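Local structure of heptaprenyl diphosphate synthase (HEPPP synthase) subunit 1 family protein (Staphylococcus aureus, 5H9D) at residues 52-57 and 76-81; 45-50 and 82-87; 101-106 and 125-130. The protein is probably the smaller, non-catalytic partner of a two-chain heptaprenyl diphosphate synthase, which lengthens prenyl diphosphates to the heptaprenyl product used in menaquinone synthesis. All coordinates share one frame; numbering follows the deposited sequence.

In the fold
All three contacts join consecutive helices of one all-helical subunit, antiparallel in interactions 1 and 2 and more oblique in interaction 3. Interactions 1 and 2 are two levels of the same helix pair, 43-65 with 70-88, their centres about 10 Å apart and interaction 1 nested inside the loop that interaction 2 closes; they touch where T50 CG2 lies 3.3 Å from I77 O. Interaction 3 belongs to the next pair, 91-112 with 118-140. F81 joins it to interaction 1, with F81 CE2 3.8 Å from I101 CD1, whereas interactions 2 and 3 stay about 6 Å apart at their nearest atoms. Residues of the farnesyl pyrophosphate synthetase chain reach the surroundings of every contact, so these helices also shape the interface of the two-chain assembly.

Interaction 1. Residues 52-57 and 76-81; sequences DTSMRH and LISAHF
S54 sits against the start of the S78 side chain, where two neighbouring helices run antiparallel. Its CB lies 3.8 Å from S78 N, and its hydroxyl oxygen OG rests 3.8 Å from S78 CB, so this is van der Waals packing of one small side chain on the other's backbone and CB. The two hydroxyls do not bond each other. On the N-terminal side of S78, I77 takes the other flank of S54, with I77 CB 4.0 Å from S54 CB and the CG2 branch lying over the same carbon. That CG2 methyl also faces T53, whose CG2 is 4.3 Å away. No hydrogen bond crosses between the segments; the fit depends on size. With two serines at the closest point, the CA atoms of S54 and S78 come within 5.5 Å. The short axes approach to 8.4 Å, with 157° between their directions.

Behind this first shell the polar ends of T53 and S54 are turned back to their own helix. With chi1 at 50°, S54 OG is tucked between its backbone N and carbonyl carbon, from where it makes weak hydrogen bonds to T50 O and I51 O. T53 OG1 likewise bonds to L49 O, leaving the methyl for I77.

Further out, helix 4-15 covers one flank, with L8 on T53 and I12 on I77. Helix 91-112 packs on M55 and F81 through residues such as N105 and I101, while L114 of the neighbouring farnesyl pyrophosphate synthetase chain touches S78.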
# COMPACT_ATOMS: atom_id res chain seq x y z
N ASP C 52 -6.38 1.50 15.37
CA ASP C 52 -7.07 0.44 16.08
C ASP C 52 -8.24 -0.04 15.21
O ASP C 52 -8.60 -1.24 15.20
CB ASP C 52 -7.59 0.98 17.43
CG ASP C 52 -8.49 -0.03 18.19
OD1 ASP C 52 -9.73 0.01 18.02
OD2 ASP C 52 -7.96 -0.88 18.96
N THR C 53 -8.81 0.90 14.46
CA THR C 53 -9.95 0.63 13.58
C THR C 53 -9.59 -0.20 12.34
O THR C 53 -10.22 -1.23 12.06
CB THR C 53 -10.64 1.96 13.13
OG1 THR C 53 -11.06 2.70 14.27
CG2 THR C 53 -11.86 1.67 12.28
N SER C 54 -8.59 0.24 11.58
CA SER C 54 -8.23 -0.52 10.40
C SER C 54 -7.85 -1.94 10.82
O SER C 54 -8.41 -2.92 10.31
CB SER C 54 -7.09 0.16 9.64
OG SER C 54 -6.02 0.48 10.51
N MET C 55 -6.91 -2.02 11.76
CA MET C 55 -6.44 -3.29 12.30
C MET C 55 -7.58 -4.26 12.67
O MET C 55 -7.59 -5.42 12.25
CB MET C 55 -5.55 -3.02 13.52
CG MET C 55 -4.24 -2.27 13.23
SD MET C 55 -3.11 -3.29 12.33
CE MET C 55 -3.42 -2.77 10.60
N ARG C 56 -8.56 -3.79 13.45
CA ARG C 56 -9.67 -4.67 13.82
C ARG C 56 -10.58 -4.98 12.62
O ARG C 56 -11.25 -6.03 12.60
CB ARG C 56 -10.49 -4.05 14.95
CG ARG C 56 -11.68 -4.90 15.36
CD ARG C 56 -12.41 -4.38 16.60
NE ARG C 56 -11.49 -4.12 17.71
CZ ARG C 56 -10.97 -2.92 17.96
NH1 ARG C 56 -11.29 -1.89 17.19
NH2 ARG C 56 -10.11 -2.77 18.97
N HIS C 57 -10.59 -4.08 11.63
CA HIS C 57 -11.40 -4.27 10.43
C HIS C 57 -10.81 -5.36 9.57
O HIS C 57 -11.53 -6.23 9.11
CB HIS C 57 -11.50 -2.99 9.62
CG HIS C 57 -12.56 -3.04 8.56
ND1 HIS C 57 -13.84 -3.48 8.81
CD2 HIS C 57 -12.54 -2.68 7.25
CE1 HIS C 57 -14.57 -3.38 7.71
NE2 HIS C 57 -13.80 -2.89 6.75
N LEU C 76 -7.33 1.86 3.55
CA LEU C 76 -7.51 3.29 3.33
C LEU C 76 -7.50 3.94 4.72
O LEU C 76 -6.86 4.97 4.93
CB LEU C 76 -8.87 3.57 2.66
CG LEU C 76 -9.26 5.04 2.56
CD1 LEU C 76 -8.39 5.73 1.59
CD2 LEU C 76 -10.69 5.14 2.16
N ILE C 77 -8.22 3.33 5.64
CA ILE C 77 -8.32 3.81 7.00
C ILE C 77 -6.92 3.80 7.60
O ILE C 77 -6.53 4.65 8.42
CB ILE C 77 -9.27 2.91 7.80
CG1 ILE C 77 -10.64 2.91 7.11
CG2 ILE C 77 -9.41 3.41 9.23
CD1 ILE C 77 -11.70 2.03 7.75
N SER C 78 -6.13 2.85 7.14
CA SER C 78 -4.78 2.72 7.62
C SER C 78 -3.92 3.83 7.06
O SER C 78 -3.13 4.43 7.77
CB SER C 78 -4.23 1.35 7.25
OG SER C 78 -2.99 1.18 7.85
N ALA C 79 -4.08 4.11 5.77
CA ALA C 79 -3.31 5.17 5.14
C ALA C 79 -3.78 6.47 5.78
O ALA C 79 -2.99 7.39 6.00
CB ALA C 79 -3.55 5.18 3.63
N HIS C 80 -5.06 6.52 6.11
CA HIS C 80 -5.59 7.71 6.75
C HIS C 80 -4.80 7.97 8.03
O HIS C 80 -4.41 9.10 8.30
CB HIS C 80 -7.08 7.54 7.05
CG HIS C 80 -7.67 8.73 7.75
ND1 HIS C 80 -7.02 9.95 7.81
CD2 HIS C 80 -8.83 8.89 8.43
CE1 HIS C 80 -7.76 10.80 8.49
NE2 HIS C 80 -8.86 10.19 8.88
N PHE C 81 -4.57 6.91 8.80
CA PHE C 81 -3.81 7.00 10.04
C PHE C 81 -2.47 7.72 9.92
O PHE C 81 -2.04 8.37 10.87
CB PHE C 81 -3.55 5.58 10.59
CG PHE C 81 -2.47 5.50 11.66
CD1 PHE C 81 -2.79 5.66 13.01
CD2 PHE C 81 -1.15 5.22 11.32
CE1 PHE C 81 -1.82 5.53 14.00
CE2 PHE C 81 -0.17 5.08 12.30
CZ PHE C 81 -0.52 5.24 13.64

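Interaction 2. Residues 45-50 and 82-87; sequences KVACLT and YTLLAE
L84 reaches across from segment 82-87 of helix 70-88 and places one methyl, CD2, among V46, A47 and T50. The apolar contacts carry the junction: L84 CD2 is 3.6 Å from V46 CG1, and the two side chains cross at about a right angle, so methyl meets methyl without running alongside. V46 offers this branch because chi1 of 74° sets CG1 between its backbone N and carbonyl carbon. The same CD2 lies 3.7 Å from A47 CA and 4.2 Å from A47 CB; the small alanine brings the leucine close to the helix backbone, and A47 and L84 are the pair whose CA atoms are nearest, at 6.0 Å.

Polar atoms contribute little. The T50 side chain crosses L84 obliquely, but the placing of its hydroxyl in the model is doubtful. No hydrogen bond links the two segments, which run antiparallel at 157° with short axes 9.3 Å apart, somewhat wider than at the serine pair nearer the turn between the helices.

Around this leucine, helix 4-15 closes one side, with L8 on T50 and Q11 on L84. Helix 91-112 covers L85 through F93, Q94 and I97, and helix 118-140 backs C48 with F132 and T136. The outer face of helix 70-88 meets the farnesyl pyrophosphate synthetase chain, where Y82 OH bonds to H130 of that chain.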
# COMPACT_ATOMS: atom_id res chain seq x y z
N LYS C 45 -5.43 11.61 19.41
CA LYS C 45 -6.49 10.75 19.92
C LYS C 45 -6.98 9.90 18.77
O LYS C 45 -6.79 8.69 18.76
CB LYS C 45 -7.66 11.56 20.47
CG LYS C 45 -7.72 11.65 21.98
CD LYS C 45 -8.88 12.55 22.38
CE LYS C 45 -8.93 12.79 23.88
NZ LYS C 45 -9.99 13.79 24.19
N VAL C 46 -7.56 10.54 17.77
CA VAL C 46 -8.10 9.82 16.62
C VAL C 46 -7.07 8.98 15.87
O VAL C 46 -7.41 7.92 15.33
CB VAL C 46 -8.84 10.78 15.64
CG1 VAL C 46 -7.84 11.61 14.87
CG2 VAL C 46 -9.77 9.99 14.73
N ALA C 47 -5.81 9.41 15.84
CA ALA C 47 -4.81 8.59 15.15
C ALA C 47 -4.83 7.23 15.83
O ALA C 47 -4.97 6.20 15.18
CB ALA C 47 -3.42 9.22 15.25
N CYS C 48 -4.72 7.25 17.16
CA CYS C 48 -4.73 6.02 17.92
C CYS C 48 -6.03 5.21 17.71
O CYS C 48 -6.01 3.99 17.63
CB CYS C 48 -4.54 6.36 19.40
SG CYS C 48 -4.91 5.00 20.52
N LEU C 49 -7.17 5.90 17.61
CA LEU C 49 -8.43 5.20 17.40
C LEU C 49 -8.55 4.69 15.92
O LEU C 49 -9.20 3.67 15.65
CB LEU C 49 -9.61 6.12 17.77
CG LEU C 49 -11.04 5.57 17.61
CD1 LEU C 49 -11.34 4.38 18.56
CD2 LEU C 49 -12.00 6.71 17.87
N THR C 50 -7.87 5.38 15.00
CA THR C 50 -7.88 4.99 13.58
C THR C 50 -7.06 3.72 13.30
O THR C 50 -7.51 2.82 12.59
CB THR C 50 -7.28 6.06 12.66
OG1 THR C 50 -7.66 7.35 13.12
CG2 THR C 50 -7.78 5.86 11.25
N TYR C 82 -1.82 7.59 8.77
CA TYR C 82 -0.50 8.21 8.59
C TYR C 82 -0.55 9.68 8.17
O TYR C 82 0.32 10.47 8.55
CB TYR C 82 0.34 7.33 7.63
CG TYR C 82 1.71 7.84 7.17
CD1 TYR C 82 2.55 8.60 8.00
CD2 TYR C 82 2.20 7.47 5.91
CE1 TYR C 82 3.83 8.96 7.59
CE2 TYR C 82 3.47 7.84 5.49
CZ TYR C 82 4.29 8.57 6.33
OH TYR C 82 5.55 8.87 5.86
N THR C 83 -1.55 10.06 7.39
CA THR C 83 -1.67 11.46 7.00
C THR C 83 -1.80 12.19 8.33
O THR C 83 -1.35 13.33 8.48
CB THR C 83 -2.92 11.71 6.18
OG1 THR C 83 -4.02 10.99 6.76
CG2 THR C 83 -2.71 11.26 4.75
N LEU C 84 -2.42 11.49 9.27
CA LEU C 84 -2.67 11.92 10.64
C LEU C 84 -1.37 11.94 11.44
O LEU C 84 -1.11 12.89 12.18
CB LEU C 84 -3.67 10.98 11.29
CG LEU C 84 -4.99 11.50 11.86
CD1 LEU C 84 -5.62 12.53 10.92
CD2 LEU C 84 -5.92 10.31 12.09
N LEU C 85 -0.53 10.91 11.34
CA LEU C 85 0.73 10.97 12.06
C LEU C 85 1.47 12.16 11.45
O LEU C 85 2.24 12.85 12.12
CB LEU C 85 1.58 9.71 11.85
CG LEU C 85 1.20 8.34 12.39
CD1 LEU C 85 2.39 7.44 12.20
CD2 LEU C 85 0.79 8.37 13.88
N ALA C 86 1.22 12.38 10.16
CA ALA C 86 1.84 13.47 9.41
C ALA C 86 1.55 14.86 9.98
O ALA C 86 2.47 15.68 10.09
CB ALA C 86 1.42 13.41 7.95
N GLU C 87 0.29 15.14 10.34
CA GLU C 87 -0.01 16.46 10.91
C GLU C 87 0.39 16.56 12.38
O GLU C 87 0.61 17.67 12.87
CB GLU C 87 -1.49 16.85 10.71
CG GLU C 87 -2.51 15.88 11.23
CD GLU C 87 -3.86 16.03 10.52
OE1 GLU C 87 -3.91 15.77 9.28
OE2 GLU C 87 -4.86 16.40 11.19

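Interaction 3. Residues 101-106 and 125-130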
# COMPACT_ATOMS: atom_id res chain seq x y z
N ILE C 101 2.74 -1.16 15.96
CA ILE C 101 1.98 -1.79 14.90
C ILE C 101 2.65 -3.10 14.41
O ILE C 101 1.98 -4.12 14.31
CB ILE C 101 1.75 -0.83 13.70
CG1 ILE C 101 0.89 0.36 14.15
CG2 ILE C 101 0.96 -1.55 12.60
CD1 ILE C 101 0.70 1.42 13.10
N VAL C 102 3.95 -3.11 14.13
CA VAL C 102 4.52 -4.38 13.67
C VAL C 102 4.40 -5.43 14.77
O VAL C 102 4.15 -6.59 14.47
CB VAL C 102 6.05 -4.28 13.14
CG1 VAL C 102 6.56 -2.87 13.14
CG2 VAL C 102 6.96 -5.21 13.92
N GLU C 103 4.53 -5.03 16.02
CA GLU C 103 4.41 -5.99 17.13
C GLU C 103 3.02 -6.60 17.27
O GLU C 103 2.84 -7.82 17.42
CB GLU C 103 4.82 -5.31 18.43
CG GLU C 103 4.54 -6.16 19.64
CD GLU C 103 5.27 -5.69 20.86
OE1 GLU C 103 5.45 -4.46 21.00
OE2 GLU C 103 5.65 -6.56 21.69
N ILE C 104 2.02 -5.72 17.24
CA ILE C 104 0.63 -6.18 17.31
C ILE C 104 0.45 -7.24 16.23
O ILE C 104 -0.06 -8.33 16.53
CB ILE C 104 -0.34 -5.03 17.04
CG1 ILE C 104 -0.34 -4.07 18.25
CG2 ILE C 104 -1.72 -5.56 16.75
CD1 ILE C 104 -0.49 -4.77 19.62
N ASN C 105 0.87 -6.92 15.00
CA ASN C 105 0.77 -7.85 13.87
C ASN C 105 1.56 -9.13 14.05
O ASN C 105 1.09 -10.19 13.67
CB ASN C 105 1.19 -7.14 12.59
CG ASN C 105 0.16 -6.15 12.14
OD1 ASN C 105 -0.96 -6.51 11.79
ND2 ASN C 105 0.52 -4.90 12.17
N GLU C 106 2.75 -9.03 14.63
CA GLU C 106 3.56 -10.22 14.92
C GLU C 106 2.81 -11.08 15.97
O GLU C 106 2.69 -12.30 15.81
CB GLU C 106 4.96 -9.84 15.47
CG GLU C 106 5.98 -9.42 14.45
CD GLU C 106 7.29 -8.90 15.10
OE1 GLU C 106 7.21 -8.14 16.10
OE2 GLU C 106 8.41 -9.22 14.62
N ILE C 125 -2.29 -10.77 24.60
CA ILE C 125 -3.61 -10.15 24.72
C ILE C 125 -3.57 -8.76 25.34
O ILE C 125 -4.21 -7.83 24.86
CB ILE C 125 -4.55 -11.03 25.54
CG1 ILE C 125 -4.85 -12.31 24.79
CG2 ILE C 125 -5.85 -10.30 25.82
CD1 ILE C 125 -5.66 -13.27 25.60
N VAL C 126 -2.82 -8.60 26.42
CA VAL C 126 -2.77 -7.29 27.05
C VAL C 126 -2.25 -6.30 26.04
O VAL C 126 -2.86 -5.25 25.83
CB VAL C 126 -1.90 -7.30 28.33
CG1 VAL C 126 -1.68 -5.88 28.84
CG2 VAL C 126 -2.62 -8.12 29.41
N LYS C 127 -1.13 -6.66 25.40
CA LYS C 127 -0.44 -5.86 24.39
C LYS C 127 -1.40 -5.52 23.27
O LYS C 127 -1.68 -4.33 23.02
CB LYS C 127 0.72 -6.64 23.77
CG LYS C 127 1.92 -6.93 24.65
CD LYS C 127 2.88 -5.80 24.69
CE LYS C 127 4.14 -6.27 25.35
NZ LYS C 127 5.28 -6.29 24.38
N ILE C 128 -1.91 -6.54 22.58
CA ILE C 128 -2.83 -6.27 21.50
C ILE C 128 -3.97 -5.32 21.95
O ILE C 128 -4.34 -4.37 21.24
CB ILE C 128 -3.47 -7.57 20.95
CG1 ILE C 128 -2.44 -8.37 20.16
CG2 ILE C 128 -4.67 -7.26 20.12
CD1 ILE C 128 -2.93 -9.77 19.78
N GLU C 129 -4.50 -5.55 23.14
CA GLU C 129 -5.60 -4.74 23.61
C GLU C 129 -5.34 -3.37 24.24
O GLU C 129 -6.24 -2.58 24.33
CB GLU C 129 -6.43 -5.55 24.56
CG GLU C 129 -7.87 -5.42 24.25
CD GLU C 129 -8.24 -6.13 22.98
OE1 GLU C 129 -8.03 -7.36 22.91
OE2 GLU C 129 -8.74 -5.43 22.06
N THR C 130 -4.10 -3.09 24.63
CA THR C 130 -3.76 -1.83 25.30
C THR C 130 -2.63 -1.02 24.67
O THR C 130 -2.56 0.19 24.84
CB THR C 130 -3.34 -2.10 26.78
OG1 THR C 130 -2.22 -3.00 26.81
CG2 THR C 130 -4.49 -2.69 27.58
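The roughly antiparallel pair formed by helices 91-112 and 118-140, whose short segments lie at 134°, is joined here by one salt bridge, E103 to K127, set beside an apolar contact of I104 with I128. K127 NZ donates to E103 OE2 at 2.7 Å, meeting the oxygen from above the carboxylate plane, 37° out of it. The glutamate chain is extended, with CG anti to the backbone N, whereas the lysine bends at chi2 and chi4; the two side chains cross at about a right angle. The other oxygen, E103 OE1, makes a salt bridge with K99 one turn back on its own helix. K127 and K99 share this buried carboxylate, with K24 of the farnesyl pyrophosphate synthetase chain at a longer, weak distance, and together they would be expected to favour its charged form.

Beside the ion pair, I104 lays its terminal methyl on the facing backbone. CD1 lies 3.4 Å from I128 CA and 4.1 Å from I128 CG1. Although its CB leaves the helix at a slant to the partner, chi2 of -48° folds CD1 round to meet it. I104 and I128 also have the nearest CA atoms across the contact, 5.4 Å apart, and the short axes come within 9.6 Å.

Further along helix 118-140, L131 and F132 pack on I104, and K108 and L111 of helix 91-112 continue the seam past I128. Helix 150-153 lays Y150 on K127. On the other face of helix 91-112, N105 and E106 bond to N111 and S23 of the farnesyl pyrophosphate synthetase chain.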